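Side-chain contacts in PbSGBP-B lipoprotein (Prevotella bryantii B14, PDB 6D2Y), which probably binds polysaccharide at the cell surface as a lipoprotein encoded in a polysaccharide utilization locus: residues A[303-308]-A[397-402]; A[311-316]-A[332-337]. One frame throughout, in Å; residues are numbered along the deposited sequence. Where two conformers were deposited one is given.

Contact 1: residues A[303-308]-A[397-402]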
loop_
_atom_site.group_PDB
_atom_site.type_symbol
_atom_site.label_atom_id
_atom_site.label_comp_id
_atom_site.label_asym_id
_atom_site.label_seq_id
_atom_site.Cartn_x
_atom_site.Cartn_y
_atom_site.Cartn_z
ATOM N N ALA A 303 12.717 -0.684 16.291
ATOM C CA ALA A 303 11.355 -1.032 15.920
ATOM C C ALA A 303 11.232 -2.545 15.811
ATOM O O ALA A 303 12.216 -3.255 15.588
ATOM C CB ALA A 303 10.937 -0.370 14.599
ATOM N N ASP A 304 10.003 -3.034 15.968
ATOM C CA ASP A 304 9.752 -4.470 15.989
ATOM C C ASP A 304 9.618 -5.001 14.567
ATOM O O ASP A 304 8.692 -4.625 13.842
ATOM C CB ASP A 304 8.496 -4.782 16.797
ATOM C CG ASP A 304 8.321 -6.266 17.045
ATOM O OD1 ASP A 304 8.707 -6.741 18.133
ATOM O OD2 ASP A 304 7.800 -6.959 16.146
ATOM N N PHE A 305 10.534 -5.886 14.178
ATOM C CA PHE A 305 10.530 -6.493 12.855
ATOM C C PHE A 305 10.033 -7.933 12.869
ATOM O O PHE A 305 10.144 -8.622 11.850
ATOM C CB PHE A 305 11.932 -6.440 12.245
ATOM C CG PHE A 305 12.310 -5.094 11.693
ATOM C CD1 PHE A 305 12.871 -4.126 12.511
ATOM C CD2 PHE A 305 12.115 -4.799 10.354
ATOM C CE1 PHE A 305 13.224 -2.890 12.005
ATOM C CE2 PHE A 305 12.469 -3.567 9.841
ATOM C CZ PHE A 305 13.023 -2.610 10.667
ATOM N N SER A 306 9.503 -8.406 13.995
ATOM C CA SER A 306 8.965 -9.758 14.048
ATOM C C SER A 306 7.809 -9.900 13.065
ATOM O O SER A 306 7.052 -8.954 12.826
ATOM C CB SER A 306 8.502 -10.098 15.467
ATOM O OG SER A 306 7.463 -9.231 15.888
ATOM N N ASP A 307 7.685 -11.098 12.490
ATOM C CA ASP A 307 6.690 -11.376 11.454
ATOM C C ASP A 307 6.796 -10.352 10.326
ATOM O O ASP A 307 5.826 -9.691 9.950
ATOM C CB ASP A 307 5.276 -11.410 12.042
ATOM C CG ASP A 307 5.117 -12.463 13.124
ATOM O OD1 ASP A 307 5.721 -13.549 12.994
ATOM O OD2 ASP A 307 4.384 -12.206 14.102
ATOM N N TRP A 308 8.011 -10.229 9.784
ATOM C CA TRP A 308 8.299 -9.198 8.791
ATOM C C TRP A 308 7.538 -9.413 7.490
ATOM O O TRP A 308 7.280 -8.447 6.763
ATOM C CB TRP A 308 9.801 -9.142 8.520
ATOM C CG TRP A 308 10.377 -10.443 8.056
ATOM C CD1 TRP A 308 10.418 -10.912 6.775
ATOM C CD2 TRP A 308 11.000 -11.445 8.869
ATOM N NE1 TRP A 308 11.026 -12.144 6.740
ATOM C CE2 TRP A 308 11.391 -12.494 8.014
ATOM C CE3 TRP A 308 11.263 -11.558 10.238
ATOM C CZ2 TRP A 308 12.033 -13.639 8.481
ATOM C CZ3 TRP A 308 11.899 -12.696 10.701
ATOM C CH2 TRP A 308 12.277 -13.722 9.825
ATOM N N ILE A 397 6.729 0.077 0.681
ATOM C CA ILE A 397 7.481 -1.026 0.090
ATOM C C ILE A 397 7.427 -2.212 1.044
ATOM O O ILE A 397 8.133 -2.220 2.064
ATOM C CB ILE A 397 8.930 -0.616 -0.215
ATOM C CG1 ILE A 397 8.948 0.537 -1.218
ATOM C CG2 ILE A 397 9.714 -1.804 -0.745
ATOM C CD1 ILE A 397 10.277 0.737 -1.890
ATOM N N PRO A 398 6.611 -3.225 0.762
ATOM C CA PRO A 398 6.500 -4.358 1.689
ATOM C C PRO A 398 7.809 -5.123 1.794
ATOM O O PRO A 398 8.510 -5.333 0.801
ATOM C CB PRO A 398 5.394 -5.219 1.068
ATOM C CG PRO A 398 5.360 -4.823 -0.369
ATOM C CD PRO A 398 5.733 -3.374 -0.410
ATOM N N LEU A 399 8.135 -5.536 3.021
ATOM C CA LEU A 399 9.358 -6.297 3.249
ATOM C C LEU A 399 9.386 -7.586 2.442
ATOM O O LEU A 399 10.473 -8.107 2.162
ATOM C CB LEU A 399 9.520 -6.603 4.739
ATOM C CG LEU A 399 9.683 -5.387 5.651
ATOM C CD1 LEU A 399 10.019 -5.818 7.071
ATOM C CD2 LEU A 399 10.750 -4.450 5.106
ATOM N N SER A 400 8.219 -8.104 2.053
ATOM C CA SER A 400 8.168 -9.275 1.191
ATOM C C SER A 400 8.697 -8.986 -0.208
ATOM O O SER A 400 9.009 -9.929 -0.939
ATOM C CB SER A 400 6.736 -9.804 1.107
ATOM O OG SER A 400 5.846 -8.797 0.652
ATOM N N ASP A 401 8.799 -7.714 -0.593
ATOM C CA ASP A 401 9.318 -7.329 -1.900
ATOM C C ASP A 401 10.819 -7.061 -1.885
ATOM O O ASP A 401 11.364 -6.598 -2.892
ATOM C CB ASP A 401 8.576 -6.098 -2.428
ATOM C CG ASP A 401 7.328 -6.463 -3.206
ATOM O OD1 ASP A 401 7.302 -7.557 -3.806
ATOM O OD2 ASP A 401 6.379 -5.653 -3.228
ATOM N N PHE A 402 11.494 -7.336 -0.772
ATOM C CA PHE A 402 12.948 -7.257 -0.720
ATOM C C PHE A 402 13.546 -8.558 -1.239
ATOM O O PHE A 402 14.343 -9.198 -0.548
ATOM C CB PHE A 402 13.429 -6.987 0.708
ATOM C CG PHE A 402 13.239 -5.566 1.164
ATOM C CD1 PHE A 402 11.968 -5.022 1.282
ATOM C CD2 PHE A 402 14.329 -4.781 1.496
ATOM C CE1 PHE A 402 11.792 -3.718 1.707
ATOM C CE2 PHE A 402 14.159 -3.478 1.924
ATOM C CZ PHE A 402 12.888 -2.945 2.030
#
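Leu399 carries the apolar packing of this contact, pointing from the short 3-10 turn that follows strand 393-398 toward Phe305 and Trp308. Its CD1 methyl lies 3.6 Å from Trp308 CB and 4.0 Å from Phe305 CD2. The second meeting is at the edge of the phenyl ring, near its plane, and the two side chains cross at about a right angle. In Trp308, with CG between the backbone N and the carbonyl carbon (chi1 57°), the indole swings off to one side, and CB is what the leucine methyl meets. Leu399 CB also packs 3.5 Å from Trp308 O. A buried, branched leucine suits a place between phenyl edge and tryptophan methylene, since its methyls bring no polar group to satisfy.

Among polar contacts, Ser306 N makes a weak bond of 3.1 Å to Asp304 OD2, and that same oxygen forms a salt bridge with Lys311 NZ, a role suiting the carboxylate of solvent-exposed Asp304.

Phe305 stacks on Phe421, and Trp308 meets the same ring with planes inclined. Phe305 and Leu399 both reach Val456 of strand 449-458. This is apolar loop packing in a beta-sandwich, where the loop entering strand 311-318 meets the turn leaving the neighbouring strand 393-398.

Contact 2: residues A[311-316]-A[332-337]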
loop_
_atom_site.group_PDB
_atom_site.type_symbol
_atom_site.label_atom_id
_atom_site.label_comp_id
_atom_site.label_asym_id
_atom_site.label_seq_id
_atom_site.Cartn_x
_atom_site.Cartn_y
_atom_site.Cartn_z
ATOM N N LYS A 311 4.689 -7.118 7.125
ATOM C CA LYS A 311 5.035 -5.740 7.435
ATOM C C LYS A 311 5.632 -5.074 6.203
ATOM O O LYS A 311 6.062 -5.738 5.257
ATOM C CB LYS A 311 6.010 -5.660 8.615
ATOM C CG LYS A 311 5.328 -5.513 9.964
ATOM C CD LYS A 311 6.094 -6.250 11.052
ATOM C CE LYS A 311 5.509 -5.973 12.426
ATOM N NZ LYS A 311 6.117 -6.840 13.472
ATOM N N SER A 312 5.648 -3.743 6.231
ATOM C CA SER A 312 6.099 -2.950 5.099
ATOM C C SER A 312 6.965 -1.800 5.586
ATOM O O SER A 312 6.756 -1.260 6.675
ATOM C CB SER A 312 4.916 -2.390 4.292
ATOM O OG SER A 312 4.125 -3.431 3.748
ATOM N N LEU A 313 7.943 -1.432 4.762
ATOM C CA LEU A 313 8.726 -0.225 4.980
ATOM C C LEU A 313 7.998 0.957 4.353
ATOM O O LEU A 313 7.570 0.888 3.196
ATOM C CB LEU A 313 10.125 -0.373 4.380
ATOM C CG LEU A 313 11.087 0.805 4.543
ATOM C CD1 LEU A 313 11.783 0.772 5.900
ATOM C CD2 LEU A 313 12.103 0.809 3.413
ATOM N N LYS A 314 7.846 2.035 5.123
ATOM C CA LYS A 314 7.146 3.227 4.669
ATOM C C LYS A 314 7.985 4.460 4.964
ATOM O O LYS A 314 8.788 4.474 5.902
ATOM C CB LYS A 314 5.773 3.377 5.342
ATOM C CG LYS A 314 4.638 2.643 4.653
ATOM C CD LYS A 314 3.311 2.993 5.307
ATOM C CE LYS A 314 2.158 2.245 4.672
ATOM N NZ LYS A 314 0.890 2.460 5.418
ATOM N N PHE A 315 7.784 5.495 4.152
ATOM C CA PHE A 315 8.441 6.783 4.326
ATOM C C PHE A 315 7.728 7.805 3.454
ATOM O O PHE A 315 7.062 7.454 2.476
ATOM C CB PHE A 315 9.935 6.720 3.975
ATOM C CG PHE A 315 10.218 6.358 2.539
ATOM C CD1 PHE A 315 10.363 5.032 2.159
ATOM C CD2 PHE A 315 10.360 7.346 1.574
ATOM C CE1 PHE A 315 10.632 4.697 0.841
ATOM C CE2 PHE A 315 10.626 7.017 0.257
ATOM C CZ PHE A 315 10.763 5.691 -0.109
ATOM N N GLU A 316 7.871 9.074 3.823
ATOM C CA GLU A 316 7.386 10.180 3.012
ATOM C C GLU A 316 8.529 10.735 2.172
ATOM O O GLU A 316 9.682 10.778 2.611
ATOM C CB GLU A 316 6.783 11.285 3.881
ATOM C CG GLU A 316 5.309 11.086 4.213
ATOM C CD GLU A 316 5.083 10.012 5.262
ATOM O OE1 GLU A 316 5.824 9.993 6.263
ATOM O OE2 GLU A 316 4.160 9.188 5.090
ATOM N N ILE A 332 17.049 -0.416 -1.639
ATOM C CA ILE A 332 16.916 -0.282 -0.194
ATOM C C ILE A 332 17.350 -1.607 0.418
ATOM O O ILE A 332 16.646 -2.615 0.297
ATOM C CB ILE A 332 15.483 0.092 0.204
ATOM C CG1 ILE A 332 15.023 1.322 -0.585
ATOM C CG2 ILE A 332 15.388 0.349 1.698
ATOM C CD1 ILE A 332 13.528 1.546 -0.558
ATOM N N ILE A 333 18.513 -1.618 1.066
ATOM C CA ILE A 333 19.154 -2.852 1.511
ATOM C C ILE A 333 19.223 -2.861 3.033
ATOM O O ILE A 333 19.864 -1.992 3.637
ATOM C CB ILE A 333 20.562 -3.018 0.915
ATOM C CG1 ILE A 333 20.592 -2.598 -0.558
ATOM C CG2 ILE A 333 21.035 -4.454 1.059
ATOM C CD1 ILE A 333 21.269 -1.263 -0.792
ATOM N N PHE A 334 18.578 -3.849 3.646
ATOM C CA PHE A 334 18.749 -4.137 5.061
ATOM C C PHE A 334 19.894 -5.124 5.241
ATOM O O PHE A 334 20.149 -5.969 4.380
ATOM C CB PHE A 334 17.467 -4.711 5.667
ATOM C CG PHE A 334 16.455 -3.668 6.054
ATOM C CD1 PHE A 334 16.626 -2.915 7.203
ATOM C CD2 PHE A 334 15.324 -3.456 5.281
ATOM C CE1 PHE A 334 15.697 -1.962 7.569
ATOM C CE2 PHE A 334 14.390 -2.504 5.643
ATOM C CZ PHE A 334 14.577 -1.755 6.787
ATOM N N GLY A 335 20.582 -5.012 6.367
ATOM C CA GLY A 335 21.746 -5.846 6.609
ATOM C C GLY A 335 21.893 -6.200 8.069
ATOM O O GLY A 335 21.494 -5.441 8.958
ATOM N N SER A 336 22.473 -7.367 8.311
ATOM C CA SER A 336 22.808 -7.862 9.632
ATOM C C SER A 336 24.185 -7.361 10.045
ATOM O O SER A 336 24.972 -6.913 9.206
ATOM C CB SER A 336 22.780 -9.391 9.638
ATOM O OG SER A 336 23.835 -9.926 8.857
ATOM N N PRO A 337 24.509 -7.410 11.342
ATOM C CA PRO A 337 25.875 -7.063 11.760
ATOM C C PRO A 337 26.924 -7.957 11.134
ATOM O O PRO A 337 28.080 -7.528 10.988
ATOM C CB PRO A 337 25.830 -7.233 13.285
ATOM C CG PRO A 337 24.403 -7.087 13.639
ATOM C CD PRO A 337 23.646 -7.700 12.500
#
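Leu313 reaches from strand 311-318 with both methyls, one to each of two residues on strand 330-335. CD2 meets Ile332 CG2 at 3.7 Å, the two side chains approaching tip to tip, while CD1 lies 3.9 Å from Phe334 CZ, at the edge of the ring and near its plane. The extended first torsion of Leu313, CG opposite the backbone N (chi1 -179°), carries the fork toward strand 330-335, whose nearest CA, that of Ile332, is 9.7 Å from the CA of Leu313. A forked leucine suits this place because its two ends can serve a branched isoleucine and a flat phenylalanine at once.

In the next shell, Phe421 meets Phe334 edge-to-face, and Leu424 of strand 423-428 touches both Ile332 and Phe334. Ile454 packs on Leu313, and Ile397 on Ile332. Further out, backbone bonds tie Leu313 to Ile397 and Lys314 to Arg455, fixing strand 311-318 between its two neighbours.

The three touching residues are buried and wholly hydrocarbon in their side chains, so the two sheets meet here through dispersion contacts and the exclusion of water. With no directional bond between the segments, shape complementarity is probably what matters most at this point.

How the contacts relate
From the N terminus, the chain first enters the loop 303-308 after helix 299-302, then runs straight into strand 311-318, so the first halves of both contacts follow one another closely. Contact 2 closes the shorter loop, when the chain returns along strand 330-335 in the other sheet. Contact 1 closes only at 397-402, the end of strand 393-398 and the turn after it, once strand 372-374 has been passed, and its long excursion therefore encloses contact 2 without crossing it. Their centres are about 7 Å apart. Strands 393-398 and 311-318 are neighbours in one sheet. Contact 1 thus ties loop to turn where strand 311-318 begins and strand 393-398 ends, while contact 2 joins the sheets.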